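Local atomic coordinates of homospermidine synthase (Legionella pneumophila subsp. pneumophila str. Philadelphia 1, PDB entry 2PH5), a protein that binds NAD and probably makes the polyamine homospermidine, as a homospermidine synthase built on the saccharopine dehydrogenase-like plan with a Rossmann-type nucleotide-binding domain. Residues A[143-148]-A[418-423]; A[407-412]-A[423-428]; A[227-232]-A[343-348]. All coordinates share one frame; numbering follows the deposited sequence.

Contact 1 of 3, residues A[143-148]-A[418-423]; sequences RLKDKT and PEEVDH
Lys145 and Glu420 form a surface salt bridge between two loops that flank the edge of the parallel, Rossmann-type sheet: 143-148 leads from helix 134-142 toward strand 152-153, while the loop 418-423 joins the neighbouring strand 415-416 to helix 423-430. The bridge is the entire contact between the two segments and buries just 70 Å². Even at their nearest, the backbones are well separated, with Lys145 CA and Glu420 CA 12.3 Å apart. Only long side chains can cover that distance, which explains the choice of lysine and glutamate. They approach from opposite directions. On Glu420 the first torsion sets CG beside the backbone N and opposite the carbonyl carbon (chi1 -64°), and the chain then runs out extended, carrying the carboxylate toward the lysine while its OE1 still reaches the backbone N of Glu417. The lysine does the reverse. Its chain bends twice, at chi2 (-70°) and again at chi4 (-62°), so the final carbons fold round and CE as well as the ammonium group lies against the carboxylate. NZ of Lys145 stands 3.6 Å from OE1 of Glu420, a charge pairing at rather long range. The hydrogen bond that OE1 accepts from Glu417 N is a second hold and probably steadies the carboxylate that the lysine meets. The glutamate's base is itself defined by the short turn 418-420, closed where Val421 N donates to Pro418 O (3.0 Å). Beyond it Asp422 takes the N-cap position of helix 423-430, and its OD1 forms a salt bridge with Arg184. On the other oxygen of the Glu420 carboxylate, OE2, the nearest lysine atom is the methylene CE of Lys145 at 3.4 Å, closer than NZ at 3.8 Å.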
loop_
_atom_site.group_PDB
_atom_site.type_symbol
_atom_site.label_atom_id
_atom_site.label_comp_id
_atom_site.label_asym_id
_atom_site.label_seq_id
_atom_site.Cartn_x
_atom_site.Cartn_y
_atom_site.Cartn_z
ATOM N N ARG A 143 -29.142 11.218 -24.886
ATOM C CA ARG A 143 -29.751 11.971 -25.977
ATOM C C ARG A 143 -30.832 11.128 -26.656
ATOM O O ARG A 143 -31.092 11.270 -27.850
ATOM C CB ARG A 143 -28.688 12.392 -27.002
ATOM C CG ARG A 143 -28.117 11.246 -27.820
ATOM C CD ARG A 143 -27.045 11.711 -28.802
ATOM N NE ARG A 143 -25.871 12.262 -28.128
ATOM C CZ ARG A 143 -24.721 12.542 -28.735
ATOM N NH1 ARG A 143 -24.582 12.321 -30.036
ATOM N NH2 ARG A 143 -23.710 13.049 -28.043
ATOM N N LEU A 144 -31.454 10.244 -25.883
ATOM C CA LEU A 144 -32.513 9.385 -26.391
ATOM C C LEU A 144 -33.684 9.400 -25.420
ATOM O O LEU A 144 -34.561 8.539 -25.474
ATOM C CB LEU A 144 -32.011 7.954 -26.554
ATOM C CG LEU A 144 -32.047 7.388 -27.971
ATOM C CD1 LEU A 144 -30.996 8.065 -28.843
ATOM C CD2 LEU A 144 -31.796 5.905 -27.901
ATOM N N LYS A 145 -33.680 10.388 -24.528
ATOM C CA LYS A 145 -34.727 10.549 -23.524
ATOM C C LYS A 145 -36.133 10.421 -24.101
ATOM O O LYS A 145 -36.904 9.561 -23.678
ATOM C CB LYS A 145 -34.585 11.906 -22.829
ATOM C CG LYS A 145 -33.823 11.891 -21.501
ATOM C CD LYS A 145 -34.622 11.189 -20.396
ATOM C CE LYS A 145 -34.141 11.574 -18.995
ATOM N NZ LYS A 145 -32.726 11.202 -18.707
ATOM N N ASP A 146 -36.464 11.278 -25.063
ATOM C CA ASP A 146 -37.789 11.262 -25.678
ATOM C C ASP A 146 -37.816 10.487 -27.000
ATOM O O ASP A 146 -38.250 11.007 -28.027
ATOM C CB ASP A 146 -38.276 12.708 -25.894
ATOM C CG ASP A 146 -39.697 12.785 -26.459
ATOM O OD1 ASP A 146 -40.610 12.135 -25.896
ATOM O OD2 ASP A 146 -39.903 13.508 -27.460
ATOM N N LYS A 147 -37.342 9.245 -26.970
ATOM C CA LYS A 147 -37.337 8.395 -28.160
ATOM C C LYS A 147 -37.920 7.019 -27.845
ATOM O O LYS A 147 -38.590 6.407 -28.680
ATOM C CB LYS A 147 -35.916 8.237 -28.719
ATOM C CG LYS A 147 -35.491 9.323 -29.709
ATOM C CD LYS A 147 -35.416 10.699 -29.070
ATOM C CE LYS A 147 -35.106 11.767 -30.110
ATOM N NZ LYS A 147 -35.062 13.135 -29.518
ATOM N N THR A 148 -37.660 6.538 -26.635
ATOM C CA THR A 148 -38.169 5.243 -26.209
ATOM C C THR A 148 -39.281 5.457 -25.194
ATOM O O THR A 148 -39.347 6.501 -24.547
ATOM C CB THR A 148 -37.064 4.395 -25.573
ATOM O OG1 THR A 148 -36.482 5.108 -24.476
ATOM C CG2 THR A 148 -35.986 4.087 -26.598
ATOM N N PRO A 418 -30.757 7.140 -11.828
ATOM C CA PRO A 418 -31.113 7.058 -10.411
ATOM C C PRO A 418 -31.544 8.375 -9.763
ATOM O O PRO A 418 -32.350 8.365 -8.834
ATOM C CB PRO A 418 -29.867 6.436 -9.775
ATOM C CG PRO A 418 -28.762 6.803 -10.718
ATOM C CD PRO A 418 -29.396 6.623 -12.061
ATOM N N GLU A 419 -31.034 9.504 -10.257
ATOM C CA GLU A 419 -31.411 10.807 -9.702
ATOM C C GLU A 419 -32.895 11.117 -9.887
ATOM O O GLU A 419 -33.477 11.885 -9.116
ATOM C CB GLU A 419 -30.588 11.937 -10.330
ATOM C CG GLU A 419 -29.141 11.982 -9.866
ATOM C CD GLU A 419 -28.238 11.078 -10.678
ATOM O OE1 GLU A 419 -28.704 10.003 -11.117
ATOM O OE2 GLU A 419 -27.061 11.445 -10.868
ATOM N N GLU A 420 -33.496 10.521 -10.909
ATOM C CA GLU A 420 -34.905 10.725 -11.200
ATOM C C GLU A 420 -35.818 9.746 -10.454
ATOM O O GLU A 420 -37.034 9.734 -10.674
ATOM C CB GLU A 420 -35.146 10.587 -12.697
ATOM C CG GLU A 420 -34.455 11.634 -13.542
ATOM C CD GLU A 420 -34.365 11.217 -14.997
ATOM O OE1 GLU A 420 -33.480 10.395 -15.323
ATOM O OE2 GLU A 420 -35.186 11.695 -15.812
ATOM N N VAL A 421 -35.242 8.930 -9.576
ATOM C CA VAL A 421 -36.020 7.955 -8.816
ATOM C C VAL A 421 -36.168 8.374 -7.354
ATOM O O VAL A 421 -35.235 8.926 -6.756
ATOM C CB VAL A 421 -35.349 6.557 -8.883
ATOM C CG1 VAL A 421 -36.222 5.504 -8.212
ATOM C CG2 VAL A 421 -35.080 6.196 -10.332
ATOM N N ASP A 422 -37.342 8.109 -6.785
ATOM C CA ASP A 422 -37.641 8.456 -5.392
ATOM C C ASP A 422 -36.734 7.672 -4.443
ATOM O O ASP A 422 -36.844 6.450 -4.326
ATOM C CB ASP A 422 -39.118 8.154 -5.099
ATOM C CG ASP A 422 -39.506 8.466 -3.674
ATOM O OD1 ASP A 422 -39.109 9.541 -3.167
ATOM O OD2 ASP A 422 -40.217 7.646 -3.065
ATOM N N HIS A 423 -35.845 8.382 -3.756
ATOM C CA HIS A 423 -34.891 7.739 -2.858
ATOM C C HIS A 423 -35.508 6.847 -1.764
ATOM O O HIS A 423 -35.013 5.747 -1.504
ATOM C CB HIS A 423 -33.979 8.800 -2.229
ATOM C CG HIS A 423 -34.704 9.759 -1.344
ATOM N ND1 HIS A 423 -35.656 10.633 -1.822
ATOM C CD2 HIS A 423 -34.677 9.925 -0.001
ATOM C CE1 HIS A 423 -36.190 11.291 -0.809
ATOM N NE2 HIS A 423 -35.614 10.878 0.308
#

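Contact 2 of 3, residues A[407-412]-A[423-428]; sequences AIEHPD and HQYIID
Glu409 and Tyr425 meet in a polar contact at the surface, where the end of helix 391-408 faces the first turn of helix 423-430. The two side chains come from opposite directions. OE1 of Glu409 is modelled at the edge of the tyrosine ring and in its plane, 2.8 Å from Tyr425 OH, with the carboxylate nearly perpendicular to the ring (84°); acid and phenol are crowded too closely in the model, however, so the detail of their meeting is uncertain. Glu409 has just left helical geometry, and its CG sits between the backbone N and the carbonyl carbon (chi1 63°), from where an extended chain carries the acid to the phenol. Tyrosine suits the opposing site because its long, rigid ring puts a hydroxyl far from its own helix; that OH also makes a weak hydrogen bond to Ile405 O.

The remaining contact is aromatic and loose. Tyr425 CE1 approaches the edge of the His410 imidazole, close to its plane, at 4.3 Å from His410 CE1. Trp406 touches both rings: it stacks on His410, receives a hydrogen bond from His410 ND1 at its carbonyl, and meets Tyr425 edge-to-face.

The contact closes the short connection, containing strand 415-416, between the two helices. Helix 391-408 leans on strand 86-89 through Ala407 and Ile408, which touch Phe86, while helix 423-430 packs against helix 158-176 through Ile426 and Ile427.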
loop_
_atom_site.group_PDB
_atom_site.type_symbol
_atom_site.label_atom_id
_atom_site.label_comp_id
_atom_site.label_asym_id
_atom_site.label_seq_id
_atom_site.Cartn_x
_atom_site.Cartn_y
_atom_site.Cartn_z
ATOM N N ALA A 407 -38.774 -0.434 -11.596
ATOM C CA ALA A 407 -39.080 -0.416 -13.014
ATOM C C ALA A 407 -40.336 -1.216 -13.349
ATOM O O ALA A 407 -41.120 -0.806 -14.201
ATOM C CB ALA A 407 -37.884 -0.940 -13.809
ATOM N N ILE A 408 -40.537 -2.348 -12.684
ATOM C CA ILE A 408 -41.716 -3.163 -12.951
ATOM C C ILE A 408 -43.025 -2.398 -12.714
ATOM O O ILE A 408 -43.962 -2.518 -13.497
ATOM C CB ILE A 408 -41.708 -4.456 -12.098
ATOM C CG1 ILE A 408 -40.548 -5.345 -12.547
ATOM C CG2 ILE A 408 -43.040 -5.193 -12.230
ATOM C CD1 ILE A 408 -40.361 -6.584 -11.712
ATOM N N GLU A 409 -43.102 -1.609 -11.649
ATOM C CA GLU A 409 -44.330 -0.875 -11.408
ATOM C C GLU A 409 -44.319 0.512 -12.064
ATOM O O GLU A 409 -45.215 1.328 -11.846
ATOM C CB GLU A 409 -44.612 -0.772 -9.907
ATOM C CG GLU A 409 -43.592 -0.001 -9.112
ATOM C CD GLU A 409 -44.037 0.214 -7.675
ATOM O OE1 GLU A 409 -44.132 -0.784 -6.923
ATOM O OE2 GLU A 409 -44.297 1.381 -7.301
ATOM N N HIS A 410 -43.292 0.758 -12.873
ATOM C CA HIS A 410 -43.124 2.000 -13.620
ATOM C C HIS A 410 -42.448 1.592 -14.930
ATOM O O HIS A 410 -41.383 2.091 -15.266
ATOM C CB HIS A 410 -42.217 2.977 -12.871
ATOM C CG HIS A 410 -42.705 3.340 -11.505
ATOM N ND1 HIS A 410 -42.177 2.798 -10.352
ATOM C CD2 HIS A 410 -43.674 4.198 -11.106
ATOM C CE1 HIS A 410 -42.797 3.308 -9.304
ATOM N NE2 HIS A 410 -43.711 4.160 -9.733
ATOM N N PRO A 411 -43.076 0.680 -15.692
ATOM C CA PRO A 411 -42.547 0.179 -16.962
ATOM C C PRO A 411 -42.483 1.133 -18.142
ATOM O O PRO A 411 -41.835 0.835 -19.141
ATOM C CB PRO A 411 -43.445 -1.018 -17.245
ATOM C CG PRO A 411 -44.763 -0.556 -16.735
ATOM C CD PRO A 411 -44.398 0.083 -15.410
ATOM N N ASP A 412 -43.143 2.278 -18.040
ATOM C CA ASP A 412 -43.143 3.218 -19.154
ATOM C C ASP A 412 -42.654 4.589 -18.729
ATOM O O ASP A 412 -43.430 5.533 -18.628
ATOM C CB ASP A 412 -44.551 3.286 -19.740
ATOM C CG ASP A 412 -45.047 1.917 -20.188
ATOM O OD1 ASP A 412 -44.527 1.395 -21.198
ATOM O OD2 ASP A 412 -45.942 1.354 -19.527
ATOM N N HIS A 423 -35.845 8.382 -3.756
ATOM C CA HIS A 423 -34.891 7.739 -2.858
ATOM C C HIS A 423 -35.508 6.847 -1.764
ATOM O O HIS A 423 -35.013 5.747 -1.504
ATOM C CB HIS A 423 -33.979 8.800 -2.229
ATOM C CG HIS A 423 -34.704 9.759 -1.344
ATOM N ND1 HIS A 423 -35.656 10.633 -1.822
ATOM C CD2 HIS A 423 -34.677 9.925 -0.001
ATOM C CE1 HIS A 423 -36.190 11.291 -0.809
ATOM N NE2 HIS A 423 -35.614 10.878 0.308
ATOM N N GLN A 424 -36.593 7.310 -1.147
ATOM C CA GLN A 424 -37.259 6.561 -0.085
ATOM C C GLN A 424 -37.769 5.199 -0.567
ATOM O O GLN A 424 -37.696 4.203 0.153
ATOM C CB GLN A 424 -38.409 7.395 0.495
ATOM C CG GLN A 424 -39.143 6.740 1.656
ATOM C CD GLN A 424 -40.354 7.543 2.130
ATOM O OE1 GLN A 424 -41.271 6.989 2.751
ATOM N NE2 GLN A 424 -40.358 8.849 1.847
ATOM N N TYR A 425 -38.280 5.158 -1.790
ATOM C CA TYR A 425 -38.778 3.916 -2.363
ATOM C C TYR A 425 -37.641 2.906 -2.446
ATOM O O TYR A 425 -37.768 1.760 -1.998
ATOM C CB TYR A 425 -39.315 4.179 -3.761
ATOM C CG TYR A 425 -39.868 2.976 -4.486
ATOM C CD1 TYR A 425 -41.244 2.840 -4.683
ATOM C CD2 TYR A 425 -39.017 2.016 -5.050
ATOM C CE1 TYR A 425 -41.764 1.793 -5.432
ATOM C CE2 TYR A 425 -39.525 0.961 -5.801
ATOM C CZ TYR A 425 -40.902 0.858 -5.992
ATOM O OH TYR A 425 -41.415 -0.154 -6.768
ATOM N N ILE A 426 -36.527 3.338 -3.027
ATOM C CA ILE A 426 -35.370 2.473 -3.184
ATOM C C ILE A 426 -34.773 2.094 -1.836
ATOM O O ILE A 426 -34.626 0.912 -1.542
ATOM C CB ILE A 426 -34.284 3.140 -4.119
ATOM C CG1 ILE A 426 -34.435 2.621 -5.548
ATOM C CG2 ILE A 426 -32.868 2.755 -3.688
ATOM C CD1 ILE A 426 -35.773 2.813 -6.151
ATOM N N ILE A 427 -34.461 3.089 -1.008
ATOM C CA ILE A 427 -33.867 2.825 0.302
ATOM C C ILE A 427 -34.663 1.880 1.200
ATOM O O ILE A 427 -34.073 1.087 1.935
ATOM C CB ILE A 427 -33.636 4.125 1.087
ATOM C CG1 ILE A 427 -32.672 5.030 0.325
ATOM C CG2 ILE A 427 -33.072 3.800 2.461
ATOM C CD1 ILE A 427 -31.338 4.392 0.034
ATOM N N ASP A 428 -35.991 1.974 1.152
ATOM C CA ASP A 428 -36.851 1.127 1.975
ATOM C C ASP A 428 -36.832 -0.333 1.539
ATOM O O ASP A 428 -37.137 -1.230 2.328
ATOM C CB ASP A 428 -38.298 1.634 1.958
ATOM C CG ASP A 428 -38.498 2.880 2.815
ATOM O OD1 ASP A 428 -37.863 2.982 3.889
ATOM O OD2 ASP A 428 -39.304 3.747 2.426
#

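Contact 3 of 3, residues A[227-232]-A[343-348]; sequences SANGLI and NKNRLI
Ala228 and Asn229 open helix 228-236 beside the NAD pocket and rest on Asn345 of strand 344-347, which pairs in parallel with strand 221-224, the strand just before this helix. The helix and strand axes pass 9.4 Å apart at 111°. Asn345 points at the helix and its side chain lies between the two backbones. Ala228 CB lies 3.5 Å from Asn345 CG and 3.9 Å from Asn345 CB, so the small methyl of alanine suits this close approach. One turn on, Ile232 CD1 reaches the same amide more loosely. The amide of Asn229 meets that of Asn345 nearly at right angles (88° between planes). Asn229 ND2 is 3.3 Å from the modelled ND2 of Asn345, whose amide has probably been built turned over, so which atom faces it remains doubtful. Before the helix, Ser227 touches NAD and serves as N-cap, its OG accepting from Gly230 N at 3.1 Å (158°). Serine suits the cap, its short side chain bringing OG back to the helix's first turn. The chemistry is thus mixed, with a small apolar helix face pressed on a polar strand residue and a second amide on the exposed side chain of Asn229, and it sets the capped, cofactor-touching helix start against the little sheet.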
loop_
_atom_site.group_PDB
_atom_site.type_symbol
_atom_site.label_atom_id
_atom_site.label_comp_id
_atom_site.label_asym_id
_atom_site.label_seq_id
_atom_site.Cartn_x
_atom_site.Cartn_y
_atom_site.Cartn_z
ATOM N N SER A 227 -14.898 -6.738 -9.186
ATOM C CA SER A 227 -14.091 -6.847 -10.394
ATOM C C SER A 227 -12.725 -6.175 -10.340
ATOM O O SER A 227 -12.625 -4.954 -10.200
ATOM C CB SER A 227 -14.839 -6.293 -11.598
ATOM O OG SER A 227 -14.005 -6.353 -12.738
ATOM N N ALA A 228 -11.673 -6.979 -10.470
ATOM C CA ALA A 228 -10.324 -6.437 -10.453
ATOM C C ALA A 228 -10.133 -5.498 -11.651
ATOM O O ALA A 228 -9.578 -4.407 -11.505
ATOM C CB ALA A 228 -9.291 -7.560 -10.482
ATOM N N ASN A 229 -10.606 -5.897 -12.830
ATOM C CA ASN A 229 -10.456 -5.037 -14.001
ATOM C C ASN A 229 -11.207 -3.716 -13.876
ATOM O O ASN A 229 -10.740 -2.688 -14.368
ATOM C CB ASN A 229 -10.879 -5.762 -15.282
ATOM C CG ASN A 229 -9.698 -6.391 -15.997
ATOM O OD1 ASN A 229 -8.723 -5.704 -16.323
ATOM N ND2 ASN A 229 -9.772 -7.687 -16.243
ATOM N N GLY A 230 -12.365 -3.734 -13.224
ATOM C CA GLY A 230 -13.098 -2.499 -13.046
ATOM C C GLY A 230 -12.251 -1.518 -12.242
ATOM O O GLY A 230 -12.085 -0.361 -12.630
ATOM N N LEU A 231 -11.694 -1.975 -11.124
ATOM C CA LEU A 231 -10.874 -1.094 -10.296
ATOM C C LEU A 231 -9.622 -0.620 -11.035
ATOM O O LEU A 231 -9.280 0.559 -10.997
ATOM C CB LEU A 231 -10.485 -1.787 -8.991
ATOM C CG LEU A 231 -9.624 -0.984 -8.012
ATOM C CD1 LEU A 231 -10.336 0.293 -7.575
ATOM C CD2 LEU A 231 -9.323 -1.867 -6.822
ATOM N N ILE A 232 -8.952 -1.542 -11.716
ATOM C CA ILE A 232 -7.752 -1.220 -12.474
ATOM C C ILE A 232 -8.021 -0.134 -13.521
ATOM O O ILE A 232 -7.320 0.883 -13.570
ATOM C CB ILE A 232 -7.214 -2.475 -13.183
ATOM C CG1 ILE A 232 -6.757 -3.491 -12.137
ATOM C CG2 ILE A 232 -6.079 -2.103 -14.135
ATOM C CD1 ILE A 232 -6.302 -4.804 -12.722
ATOM N N ASN A 343 -0.913 -10.514 -14.450
ATOM C CA ASN A 343 -1.428 -11.491 -15.400
ATOM C C ASN A 343 -2.563 -12.327 -14.804
ATOM O O ASN A 343 -3.202 -13.112 -15.511
ATOM C CB ASN A 343 -0.299 -12.409 -15.888
ATOM C CG ASN A 343 0.765 -11.654 -16.669
ATOM O OD1 ASN A 343 0.450 -10.757 -17.459
ATOM N ND2 ASN A 343 2.028 -12.020 -16.465
ATOM N N LYS A 344 -2.831 -12.143 -13.514
ATOM C CA LYS A 344 -3.881 -12.908 -12.856
ATOM C C LYS A 344 -4.817 -12.031 -12.016
ATOM O O LYS A 344 -4.376 -11.081 -11.378
ATOM C CB LYS A 344 -3.234 -13.980 -11.981
ATOM C CG LYS A 344 -3.965 -15.288 -11.961
ATOM C CD LYS A 344 -5.312 -15.126 -11.283
ATOM C CE LYS A 344 -6.334 -16.121 -11.828
ATOM N NZ LYS A 344 -6.694 -15.814 -13.250
ATOM N N ASN A 345 -6.110 -12.347 -12.035
ATOM C CA ASN A 345 -7.099 -11.608 -11.251
ATOM C C ASN A 345 -7.846 -12.581 -10.343
ATOM O O ASN A 345 -8.045 -13.745 -10.692
ATOM C CB ASN A 345 -8.125 -10.909 -12.146
ATOM C CG ASN A 345 -7.589 -9.647 -12.773
ATOM O OD1 ASN A 345 -6.773 -8.952 -12.183
ATOM N ND2 ASN A 345 -8.066 -9.329 -13.964
ATOM N N ARG A 346 -8.271 -12.109 -9.180
ATOM C CA ARG A 346 -9.000 -12.972 -8.275
ATOM C C ARG A 346 -10.042 -12.182 -7.507
ATOM O O ARG A 346 -9.783 -11.058 -7.084
ATOM C CB ARG A 346 -8.039 -13.668 -7.306
ATOM C CG ARG A 346 -8.725 -14.641 -6.353
ATOM C CD ARG A 346 -7.744 -15.634 -5.753
ATOM N NE ARG A 346 -6.689 -14.971 -4.986
ATOM C CZ ARG A 346 -6.726 -14.766 -3.673
ATOM N NH1 ARG A 346 -5.715 -14.152 -3.074
ATOM N NH2 ARG A 346 -7.765 -15.186 -2.959
ATOM N N LEU A 347 -11.231 -12.763 -7.359
ATOM C CA LEU A 347 -12.324 -12.131 -6.623
ATOM C C LEU A 347 -12.432 -12.808 -5.268
ATOM O O LEU A 347 -12.720 -14.007 -5.183
ATOM C CB LEU A 347 -13.654 -12.301 -7.370
ATOM C CG LEU A 347 -14.974 -11.958 -6.637
ATOM C CD1 LEU A 347 -15.090 -10.454 -6.386
ATOM C CD2 LEU A 347 -16.157 -12.430 -7.496
ATOM N N ILE A 348 -12.204 -12.054 -4.203
ATOM C CA ILE A 348 -12.310 -12.660 -2.894
ATOM C C ILE A 348 -13.743 -12.673 -2.404
ATOM O O ILE A 348 -14.407 -11.641 -2.312
ATOM C CB ILE A 348 -11.403 -11.972 -1.875
ATOM C CG1 ILE A 348 -11.565 -10.450 -1.959
ATOM C CG2 ILE A 348 -9.978 -12.405 -2.129
ATOM C CD1 ILE A 348 -10.919 -9.693 -0.805
#

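Overall arrangement
None of the three contacts belongs to the deep core. Contacts 1 and 2 are at the surface, whereas contact 3 is partly buried. The first two are neighbours, with centres 12 Å apart; they share His423 at the start of helix 423-430 and touch where Val421 CG1 packs on Ile426 CD1 at 3.4 Å. Contact 3 lies about 31 Å from contact 1, centre to centre, on the opposite side of the chain's centre. Chemistry follows place: a single ion pair spans separate loops in contact 1, an acid and aromatic rings join two helix ends in contact 2, and close methyl-to-amide packing sets helix on strand near NAD in contact 3.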